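Local structure of spindle pole body-associated protein VIK1 (Saccharomyces cerevisiae, 2O0A) at residues 39-44 against 50-55; 78-83 against 112-117; 268-273 against 277-282. The protein pairs with the motor Kar3, recruits it to microtubules and the spindle pole body, and binds microtubules through a kinesin-like domain that lacks a nucleotide-binding site. All blocks are in the same frame, centred on the assembly; numbering follows the deposited sequence.

Along the chain the three contacts come in series within the motor homology domain. Contact 1 is the hairpin of strands 41-44 and 49-52, part of a small antiparallel sheet. Contact 2 joins helix 72-89 to helix 105-116, and contact 3 lays helix 276-289 on strand 265-270 of the large mixed sheet. The centres of contacts 1 and 3 are about 12 Å apart and the two touch: Ile-50 packs on Leu-270 and Leu-280, and Gln-52 bonds Asn-277 weakly, consistent with holding the small sheet against the main body. Contact 2 touches neither; its centre is about 30 Å from that of contact 1, and it meets strand 265-270 through Tyr-80 on Phe-265.

Contact 1: residues 39-44 against 50-55; sequences ENLLFD and ITQGLS
Ile-50 lays its CG1 branch alongside the ring of Phe-43, where CG1 comes 3.9 Å from Phe-43 CD1 and the two side chains point the same way. They form a non-hydrogen-bonded pair of the beta hairpin 41-44/49-52, in the small three-stranded antiparallel sheet that accompanies the main sheet of this kinesin-like domain. With CG1 anti to the carbonyl carbon (chi1 -55°), Ile-50 sends its other branch to a different neighbour: CG2 meets Leu-41 CD2 at 3.7 Å. A beta-branched residue suits this place because its two arms serve both leucine and phenylalanine. Leu-41 CD2 also lies 3.9 Å from Gln-52 CG. Leu-41, Phe-43, Ile-50 and Gln-52 share one face of the hairpin, and this face turns toward the main body, where Ile-50 touches Val-32 of strand 27-32 and Leu-280 of helix 276-289.

The backbone joins tightly at the Leu-42 and Thr-51 pair. Leu-42 N gives a nearly straight bond to Thr-51 O, 2.9 Å at 171°, and Thr-51 N returns one to Leu-42 O. Leu-42 O also receives a CA-H contact from Ile-50 and a hydrogen bond from a water, so several groups share this oxygen.

Where the strands part, Gly-53 N makes a weak bond to Asn-40 O. Glycine fits because a beta carbon here would probably run into Asn-40 O; Leu-42 CD2 lies 3.7 Å from Gly-53 CA. Nearby, the Asn-40 side chain runs roughly perpendicular to that of Leu-54, its ND2 3.5 Å from Leu-54 CG. On the face with Leu-42, the water on Leu-42 O also bonds Thr-51 OG1 at 2.8 Å, tying the threonine hydroxyl to the opposite strand.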
loop_
_atom_site.group_PDB
_atom_site.type_symbol
_atom_site.label_atom_id
_atom_site.label_comp_id
_atom_site.label_asym_id
_atom_site.label_seq_id
_atom_site.Cartn_x
_atom_site.Cartn_y
_atom_site.Cartn_z
ATOM N N GLU A 39 17.470 -19.496 1.072
ATOM C CA GLU A 39 18.613 -19.274 1.969
ATOM C C GLU A 39 19.741 -18.480 1.309
ATOM O O GLU A 39 20.534 -17.837 2.004
ATOM C CB GLU A 39 19.139 -20.600 2.541
ATOM C CG GLU A 39 18.148 -21.309 3.449
ATOM C CD GLU A 39 18.702 -22.572 4.088
ATOM O OE1 GLU A 39 19.940 -22.734 4.151
ATOM O OE2 GLU A 39 17.887 -23.405 4.538
ATOM N N ASN A 40 19.798 -18.505 -0.021
ATOM C CA ASN A 40 20.830 -17.789 -0.768
ATOM C C ASN A 40 20.478 -16.330 -1.050
ATOM O O ASN A 40 21.283 -15.595 -1.628
ATOM C CB ASN A 40 21.172 -18.519 -2.078
ATOM C CG ASN A 40 20.057 -18.447 -3.108
ATOM O OD1 ASN A 40 18.876 -18.470 -2.770
ATOM N ND2 ASN A 40 20.436 -18.370 -4.377
ATOM N N LEU A 41 19.267 -15.918 -0.672
ATOM C CA LEU A 41 18.926 -14.498 -0.680
ATOM C C LEU A 41 19.576 -13.846 0.532
ATOM O O LEU A 41 19.472 -14.367 1.646
ATOM C CB LEU A 41 17.407 -14.297 -0.650
ATOM C CG LEU A 41 16.690 -14.138 -2.006
ATOM C CD1 LEU A 41 15.204 -13.854 -1.732
ATOM C CD2 LEU A 41 17.301 -13.038 -2.849
ATOM N N LEU A 42 20.273 -12.737 0.306
ATOM C CA LEU A 42 20.953 -12.019 1.375
ATOM C C LEU A 42 20.189 -10.755 1.708
ATOM O O LEU A 42 19.791 -10.011 0.810
ATOM C CB LEU A 42 22.398 -11.677 0.998
ATOM C CG LEU A 42 23.445 -12.797 0.867
ATOM C CD1 LEU A 42 23.211 -13.967 1.829
ATOM C CD2 LEU A 42 23.544 -13.289 -0.565
ATOM N N PHE A 43 19.966 -10.529 2.998
ATOM C CA PHE A 43 19.205 -9.365 3.451
ATOM C C PHE A 43 20.062 -8.418 4.246
ATOM O O PHE A 43 20.645 -8.804 5.259
ATOM C CB PHE A 43 18.028 -9.795 4.320
ATOM C CG PHE A 43 17.088 -10.713 3.629
ATOM C CD1 PHE A 43 16.004 -10.214 2.920
ATOM C CD2 PHE A 43 17.290 -12.089 3.669
ATOM C CE1 PHE A 43 15.135 -11.071 2.259
ATOM C CE2 PHE A 43 16.430 -12.946 3.009
ATOM C CZ PHE A 43 15.347 -12.441 2.314
ATOM N N ASP A 44 20.120 -7.179 3.779
ATOM C CA ASP A 44 20.774 -6.099 4.502
ATOM C C ASP A 44 19.693 -5.150 5.042
ATOM O O ASP A 44 19.238 -4.241 4.346
ATOM C CB ASP A 44 21.766 -5.378 3.576
ATOM C CG ASP A 44 22.569 -4.295 4.294
ATOM O OD1 ASP A 44 22.161 -3.870 5.406
ATOM O OD2 ASP A 44 23.616 -3.875 3.749
ATOM N N ILE A 50 18.440 -6.337 -0.833
ATOM C CA ILE A 50 18.288 -7.782 -0.989
ATOM C C ILE A 50 19.150 -8.184 -2.185
ATOM O O ILE A 50 18.987 -7.647 -3.286
ATOM C CB ILE A 50 16.825 -8.215 -1.229
ATOM C CG1 ILE A 50 15.928 -7.693 -0.103
ATOM C CG2 ILE A 50 16.718 -9.749 -1.354
ATOM C CD1 ILE A 50 14.441 -7.909 -0.360
ATOM N N THR A 51 20.073 -9.105 -1.943
ATOM C CA THR A 51 20.999 -9.567 -2.971
ATOM C C THR A 51 20.765 -11.036 -3.291
ATOM O O THR A 51 20.694 -11.862 -2.384
ATOM C CB THR A 51 22.455 -9.394 -2.502
ATOM O OG1 THR A 51 22.713 -8.009 -2.236
ATOM C CG2 THR A 51 23.432 -9.885 -3.566
ATOM N N GLN A 52 20.637 -11.348 -4.583
ATOM C CA GLN A 52 20.544 -12.737 -5.037
ATOM C C GLN A 52 21.938 -13.358 -4.984
ATOM O O GLN A 52 22.858 -12.883 -5.641
ATOM C CB GLN A 52 19.963 -12.806 -6.449
ATOM C CG GLN A 52 18.458 -12.584 -6.528
ATOM C CD GLN A 52 17.943 -12.470 -7.954
ATOM O OE1 GLN A 52 18.689 -12.126 -8.874
ATOM N NE2 GLN A 52 16.656 -12.753 -8.142
ATOM N N GLY A 53 22.089 -14.408 -4.179
ATOM C CA GLY A 53 23.407 -14.967 -3.850
ATOM C C GLY A 53 24.202 -15.609 -4.973
ATOM O O GLY A 53 25.433 -15.680 -4.895
ATOM N N LEU A 54 23.511 -16.083 -6.008
ATOM C CA LEU A 54 24.180 -16.759 -7.120
ATOM C C LEU A 54 24.319 -15.865 -8.352
ATOM O O LEU A 54 25.365 -15.862 -9.000
ATOM C CB LEU A 54 23.494 -18.081 -7.472
ATOM C CG LEU A 54 23.251 -19.116 -6.373
ATOM C CD1 LEU A 54 22.529 -20.319 -6.960
ATOM C CD2 LEU A 54 24.538 -19.535 -5.653
ATOM N N SER A 55 23.272 -15.104 -8.668
ATOM C CA SER A 55 23.336 -14.127 -9.759
ATOM C C SER A 55 24.151 -12.900 -9.341
ATOM O O SER A 55 24.659 -12.152 -10.185
ATOM C CB SER A 55 21.931 -13.693 -10.164
ATOM O OG SER A 55 21.446 -12.701 -9.278
HETATM O O HOH W 1 21.977 -7.689 0.438
#

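Contact 2: residues 78-83 against 112-117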
loop_
_atom_site.group_PDB
_atom_site.type_symbol
_atom_site.label_atom_id
_atom_site.label_comp_id
_atom_site.label_asym_id
_atom_site.label_seq_id
_atom_site.Cartn_x
_atom_site.Cartn_y
_atom_site.Cartn_z
ATOM N N GLN A 78 5.035 2.156 12.963
ATOM C CA GLN A 78 6.478 2.413 12.950
ATOM C C GLN A 78 7.012 2.770 11.567
ATOM O O GLN A 78 7.831 3.679 11.416
ATOM C CB GLN A 78 7.196 1.177 13.509
ATOM C CG GLN A 78 8.715 1.160 13.455
ATOM C CD GLN A 78 9.249 -0.109 14.097
ATOM O OE1 GLN A 78 9.054 -0.342 15.298
ATOM N NE2 GLN A 78 9.900 -0.942 13.304
ATOM N N GLU A 79 6.573 2.031 10.561
ATOM C CA GLU A 79 7.217 2.115 9.257
ATOM C C GLU A 79 6.467 2.994 8.275
ATOM O O GLU A 79 7.089 3.612 7.412
ATOM C CB GLU A 79 7.379 0.717 8.644
ATOM C CG GLU A 79 8.259 -0.257 9.477
ATOM C CD GLU A 79 9.703 0.221 9.623
ATOM O OE1 GLU A 79 10.166 1.033 8.791
ATOM O OE2 GLU A 79 10.367 -0.245 10.580
ATOM N N TYR A 80 5.138 3.048 8.416
ATOM C CA TYR A 80 4.284 3.736 7.445
ATOM C C TYR A 80 3.787 5.105 7.929
ATOM O O TYR A 80 3.509 5.985 7.103
ATOM C CB TYR A 80 3.093 2.814 7.150
ATOM C CG TYR A 80 2.083 3.354 6.182
ATOM C CD1 TYR A 80 2.340 3.382 4.813
ATOM C CD2 TYR A 80 0.841 3.799 6.640
ATOM C CE1 TYR A 80 1.397 3.859 3.928
ATOM C CE2 TYR A 80 -0.103 4.271 5.751
ATOM C CZ TYR A 80 0.175 4.294 4.416
ATOM O OH TYR A 80 -0.780 4.780 3.562
ATOM N N SER A 81 3.711 5.282 9.241
ATOM C CA SER A 81 3.020 6.446 9.809
ATOM C C SER A 81 3.641 7.804 9.460
ATOM O O SER A 81 2.922 8.788 9.327
ATOM C CB SER A 81 2.875 6.315 11.329
ATOM O OG SER A 81 4.134 6.408 11.943
ATOM N N VAL A 82 4.960 7.882 9.306
ATOM C CA VAL A 82 5.572 9.162 8.926
ATOM C C VAL A 82 5.095 9.648 7.540
ATOM O O VAL A 82 4.719 10.819 7.360
ATOM C CB VAL A 82 7.116 9.095 8.998
ATOM C CG1 VAL A 82 7.721 10.395 8.515
ATOM C CG2 VAL A 82 7.577 8.767 10.426
ATOM N N TYR A 83 5.090 8.740 6.566
ATOM C CA TYR A 83 4.542 9.027 5.244
ATOM C C TYR A 83 3.056 9.409 5.320
ATOM O O TYR A 83 2.620 10.410 4.737
ATOM C CB TYR A 83 4.731 7.787 4.379
ATOM C CG TYR A 83 3.910 7.728 3.117
ATOM C CD1 TYR A 83 4.266 8.476 2.000
ATOM C CD2 TYR A 83 2.766 6.915 3.031
ATOM C CE1 TYR A 83 3.534 8.418 0.826
ATOM C CE2 TYR A 83 2.021 6.837 1.856
ATOM C CZ TYR A 83 2.408 7.589 0.751
ATOM O OH TYR A 83 1.725 7.538 -0.426
ATOM N N ILE A 112 -6.845 -0.720 8.494
ATOM C CA ILE A 112 -8.077 -0.067 8.935
ATOM C C ILE A 112 -8.022 0.280 10.421
ATOM O O ILE A 112 -8.437 1.360 10.826
ATOM C CB ILE A 112 -9.290 -0.949 8.624
ATOM C CG1 ILE A 112 -9.802 -0.712 7.200
ATOM C CG2 ILE A 112 -10.456 -0.617 9.568
ATOM C CD1 ILE A 112 -8.801 -0.348 6.173
ATOM N N LYS A 113 -7.449 -0.615 11.213
ATOM C CA LYS A 113 -7.310 -0.369 12.646
ATOM C C LYS A 113 -6.393 0.831 12.915
ATOM O O LYS A 113 -6.691 1.677 13.768
ATOM C CB LYS A 113 -6.782 -1.621 13.335
ATOM C CG LYS A 113 -7.797 -2.732 13.375
ATOM C CD LYS A 113 -7.470 -3.736 14.449
ATOM C CE LYS A 113 -6.617 -4.866 13.932
ATOM N NZ LYS A 113 -6.504 -5.933 14.978
ATOM N N PHE A 114 -5.280 0.900 12.186
ATOM C CA PHE A 114 -4.341 2.013 12.282
ATOM C C PHE A 114 -5.019 3.358 11.971
ATOM O O PHE A 114 -4.761 4.382 12.624
ATOM C CB PHE A 114 -3.154 1.757 11.338
ATOM C CG PHE A 114 -2.318 2.973 11.086
ATOM C CD1 PHE A 114 -1.457 3.446 12.079
ATOM C CD2 PHE A 114 -2.380 3.652 9.873
ATOM C CE1 PHE A 114 -0.688 4.574 11.880
ATOM C CE2 PHE A 114 -1.599 4.789 9.648
ATOM C CZ PHE A 114 -0.755 5.266 10.674
ATOM N N LEU A 115 -5.874 3.354 10.952
ATOM C CA LEU A 115 -6.545 4.577 10.528
ATOM C C LEU A 115 -7.697 4.940 11.432
ATOM O O LEU A 115 -7.842 6.104 11.803
ATOM C CB LEU A 115 -7.093 4.427 9.114
ATOM C CG LEU A 115 -6.047 4.205 8.034
ATOM C CD1 LEU A 115 -6.719 3.975 6.683
ATOM C CD2 LEU A 115 -5.068 5.384 7.999
ATOM N N ALA A 116 -8.511 3.962 11.781
ATOM C CA ALA A 116 -9.889 4.285 12.126
ATOM C C ALA A 116 -10.480 3.636 13.360
ATOM O O ALA A 116 -11.679 3.775 13.596
ATOM C CB ALA A 116 -10.785 4.053 10.904
ATOM N N GLU A 117 -9.676 2.952 14.168
ATOM C CA GLU A 117 -10.142 2.595 15.518
ATOM C C GLU A 117 -10.577 3.868 16.257
ATOM O O GLU A 117 -10.037 4.946 16.012
ATOM C CB GLU A 117 -9.059 1.877 16.320
ATOM C CG GLU A 117 -8.809 0.441 15.873
ATOM C CD GLU A 117 -10.077 -0.362 15.718
ATOM O OE1 GLU A 117 -10.367 -0.804 14.587
ATOM O OE2 GLU A 117 -10.789 -0.565 16.729
#
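This is a slender helix-to-helix packing contact in the kinesin-like fold, where one aromatic side chain of helix 105-116 reaches across to helix 72-89. Strand 94-99 of the main sheet lies between the two helices in sequence; by its order in the chain, helix 105-116 probably corresponds to the one that follows the P-loop in active kinesins, although this domain has no nucleotide site. The backbones stay well separated, Ser-81 CA and Phe-114 CA being 8.9 Å apart, and a phenylalanine is long enough to span the gap.

Phe-114 does so with CG anti to its own N (chi1 165°), which carries the far end of the ring up against two successive residues of helix 72-89. Its CZ rests 3.8 Å from Ser-81 CB, while CE2 lies 4.0 Å from Tyr-80 CD2, in the plane of the tyrosine ring and at its edge. A small serine lets the ring come this near, and its OG is occupied within its own helix by Thr-77 O. His-84 meets the Phe-114 ring edge-to-face, and Tyr-80 in turn packs edge-to-face with Phe-265 of the main sheet.

Putting an alanine here in place of Phe-114 would probably open a gap beside Ser-81 CB and leave the CD2 edge of Tyr-80 without its neighbour from helix 105-116. The ring also keeps CE1 close to serine, 4.0 Å from Ser-81 CB.

Contact 3: residues 268-273 against 277-282; sequences LNLNDS and NKLLTI. With EDO (1,2-ethanediol), chain B.
The last strand in the chain, internal to the central sheet of the kinesin-like fold, is followed by the C-terminal helix: helix 276-289 folds back over strand 265-270. The two short segments run nearly antiparallel, at 157°, with axes 9.5 Å apart, a spacing filled by leucines. Leu-268 and Leu-270 point toward the helix, whereas Asn-269 between them points away, the alternation expected of a beta strand.

The Leu-270 and Leu-279 side chains lie alongside one another, pointing opposite ways, with Leu-270 CD2 3.7 Å from Leu-279 CD2 and equally near Leu-279 CB. The other methyl of Leu-270, CD1, faces Leu-280 CD2 at 4.2 Å, the two side chains being set nearly at right angles. In Leu-270, chi1 (-50°) and chi2 (-178°) together direct CD2 to Leu-279 and CD1 to Leu-280. Two residues earlier, Leu-268 CD2 comes up against the helix backbone, 3.3 Å from Leu-279 O. Branched, flexible leucines suit such a buried seam because they can shape themselves to a neighbour's side chain or main chain. Ile-50 of the small hairpin adds to it by touching both Leu-270 and Leu-280.

In the turn, a water gives a hydrogen bond to Ser-273 O and accepts one from Asn-277 N at 3.0 Å, bridging the strand's exit to the first turn of the helix.

On the reverse side of the strand, Asn-269 ND2 bonds Leu-99 O, and Asn-269 OD1 accepts a bond of 3.0 Å from O1 of a 1,2-ethanediol, probably from the crystallisation liquor. Asn-271 ND2 bonds Thr-102 OG1 close by. Apolar packing thus holds the helix to one side of the strand, while Asn-269 and, just past the strand, Asn-271 bond the end of strand 94-99 and the loop after it.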
loop_
_atom_site.group_PDB
_atom_site.type_symbol
_atom_site.label_atom_id
_atom_site.label_comp_id
_atom_site.label_asym_id
_atom_site.label_seq_id
_atom_site.Cartn_x
_atom_site.Cartn_y
_atom_site.Cartn_z
ATOM N N LEU A 268 6.120 -4.240 -1.218
ATOM C CA LEU A 268 6.282 -5.563 -1.823
ATOM C C LEU A 268 6.395 -6.593 -0.722
ATOM O O LEU A 268 7.338 -6.580 0.056
ATOM C CB LEU A 268 7.483 -5.597 -2.778
ATOM C CG LEU A 268 7.101 -5.067 -4.176
ATOM C CD1 LEU A 268 6.749 -3.580 -4.170
ATOM C CD2 LEU A 268 8.220 -5.304 -5.155
ATOM N N ASN A 269 5.399 -7.463 -0.642
ATOM C CA ASN A 269 5.350 -8.471 0.416
ATOM C C ASN A 269 5.979 -9.752 -0.090
ATOM O O ASN A 269 5.401 -10.439 -0.937
ATOM C CB ASN A 269 3.907 -8.709 0.877
ATOM C CG ASN A 269 3.292 -7.469 1.487
ATOM O OD1 ASN A 269 3.546 -7.138 2.654
ATOM N ND2 ASN A 269 2.468 -6.764 0.701
ATOM N N LEU A 270 7.158 -10.068 0.438
ATOM C CA LEU A 270 7.955 -11.180 -0.072
ATOM C C LEU A 270 7.928 -12.319 0.931
ATOM O O LEU A 270 8.546 -12.250 1.987
ATOM C CB LEU A 270 9.394 -10.729 -0.366
ATOM C CG LEU A 270 9.651 -9.469 -1.207
ATOM C CD1 LEU A 270 11.145 -9.279 -1.385
ATOM C CD2 LEU A 270 8.939 -9.504 -2.576
ATOM N N ASN A 271 7.186 -13.368 0.599
ATOM C CA ASN A 271 7.015 -14.485 1.515
ATOM C C ASN A 271 6.889 -15.789 0.756
ATOM O O ASN A 271 6.383 -16.774 1.281
ATOM C CB ASN A 271 5.766 -14.257 2.372
ATOM C CG ASN A 271 4.480 -14.432 1.585
ATOM O OD1 ASN A 271 4.463 -14.289 0.355
ATOM N ND2 ASN A 271 3.399 -14.762 2.284
ATOM N N ASP A 272 7.361 -15.777 -0.484
ATOM C CA ASP A 272 7.037 -16.806 -1.460
ATOM C C ASP A 272 8.255 -17.034 -2.355
ATOM O O ASP A 272 8.521 -16.260 -3.277
ATOM C CB ASP A 272 5.851 -16.292 -2.277
ATOM C CG ASP A 272 5.273 -17.320 -3.213
ATOM O OD1 ASP A 272 5.584 -18.527 -3.090
ATOM O OD2 ASP A 272 4.476 -16.897 -4.079
ATOM N N SER A 273 8.996 -18.109 -2.099
ATOM C CA SER A 273 10.212 -18.351 -2.865
ATOM C C SER A 273 10.031 -18.422 -4.383
ATOM O O SER A 273 10.835 -17.875 -5.128
ATOM C CB SER A 273 10.920 -19.601 -2.354
ATOM O OG SER A 273 11.446 -19.343 -1.071
ATOM N N ASN A 277 11.809 -13.686 -7.353
ATOM C CA ASN A 277 12.658 -13.068 -8.361
ATOM C C ASN A 277 11.925 -12.073 -9.283
ATOM O O ASN A 277 12.469 -11.019 -9.627
ATOM C CB ASN A 277 13.451 -14.138 -9.131
ATOM C CG ASN A 277 14.377 -14.957 -8.216
ATOM O OD1 ASN A 277 14.688 -14.552 -7.096
ATOM N ND2 ASN A 277 14.826 -16.108 -8.704
ATOM N N LYS A 278 10.684 -12.405 -9.650
ATOM C CA LYS A 278 9.826 -11.528 -10.442
ATOM C C LYS A 278 9.492 -10.253 -9.673
ATOM O O LYS A 278 9.559 -9.149 -10.229
ATOM C CB LYS A 278 8.542 -12.259 -10.824
ATOM C CG LYS A 278 8.735 -13.259 -11.962
ATOM C CD LYS A 278 8.222 -12.705 -13.260
ATOM C CE LYS A 278 7.698 -13.813 -14.184
ATOM N NZ LYS A 278 8.747 -14.815 -14.545
ATOM N N LEU A 279 9.150 -10.411 -8.394
ATOM C CA LEU A 279 8.851 -9.258 -7.541
ATOM C C LEU A 279 10.083 -8.365 -7.341
ATOM O O LEU A 279 9.969 -7.136 -7.331
ATOM C CB LEU A 279 8.198 -9.681 -6.208
ATOM C CG LEU A 279 6.655 -9.816 -6.200
ATOM C CD1 LEU A 279 6.110 -10.812 -7.225
ATOM C CD2 LEU A 279 6.083 -10.119 -4.805
ATOM N N LEU A 280 11.269 -8.963 -7.227
ATOM C CA LEU A 280 12.491 -8.151 -7.186
ATOM C C LEU A 280 12.671 -7.372 -8.487
ATOM O O LEU A 280 12.959 -6.188 -8.467
ATOM C CB LEU A 280 13.721 -9.016 -6.879
ATOM C CG LEU A 280 13.763 -9.641 -5.482
ATOM C CD1 LEU A 280 14.862 -10.685 -5.433
ATOM C CD2 LEU A 280 13.971 -8.563 -4.405
ATOM N N THR A 281 12.468 -8.026 -9.631
ATOM C CA THR A 281 12.551 -7.316 -10.909
ATOM C C THR A 281 11.588 -6.123 -10.987
ATOM O O THR A 281 11.955 -5.032 -11.422
ATOM C CB THR A 281 12.341 -8.285 -12.087
ATOM O OG1 THR A 281 13.407 -9.236 -12.078
ATOM C CG2 THR A 281 12.327 -7.530 -13.430
ATOM N N ILE A 282 10.360 -6.331 -10.536
ATOM C CA ILE A 282 9.351 -5.276 -10.550
ATOM C C ILE A 282 9.759 -4.127 -9.642
ATOM O O ILE A 282 9.590 -2.963 -10.007
ATOM C CB ILE A 282 7.965 -5.842 -10.208
ATOM C CG1 ILE A 282 7.552 -6.809 -11.324
ATOM C CG2 ILE A 282 6.930 -4.713 -10.056
ATOM C CD1 ILE A 282 6.303 -7.590 -11.073
HETATM C C1 EDO B . 4.929 -9.564 4.704
HETATM O O1 EDO B . 3.544 -9.232 4.783
HETATM C C2 EDO B . 5.074 -10.912 3.988
HETATM O O2 EDO B . 3.840 -11.644 4.121
HETATM O O HOH W 2 11.812 -16.646 -7.621
#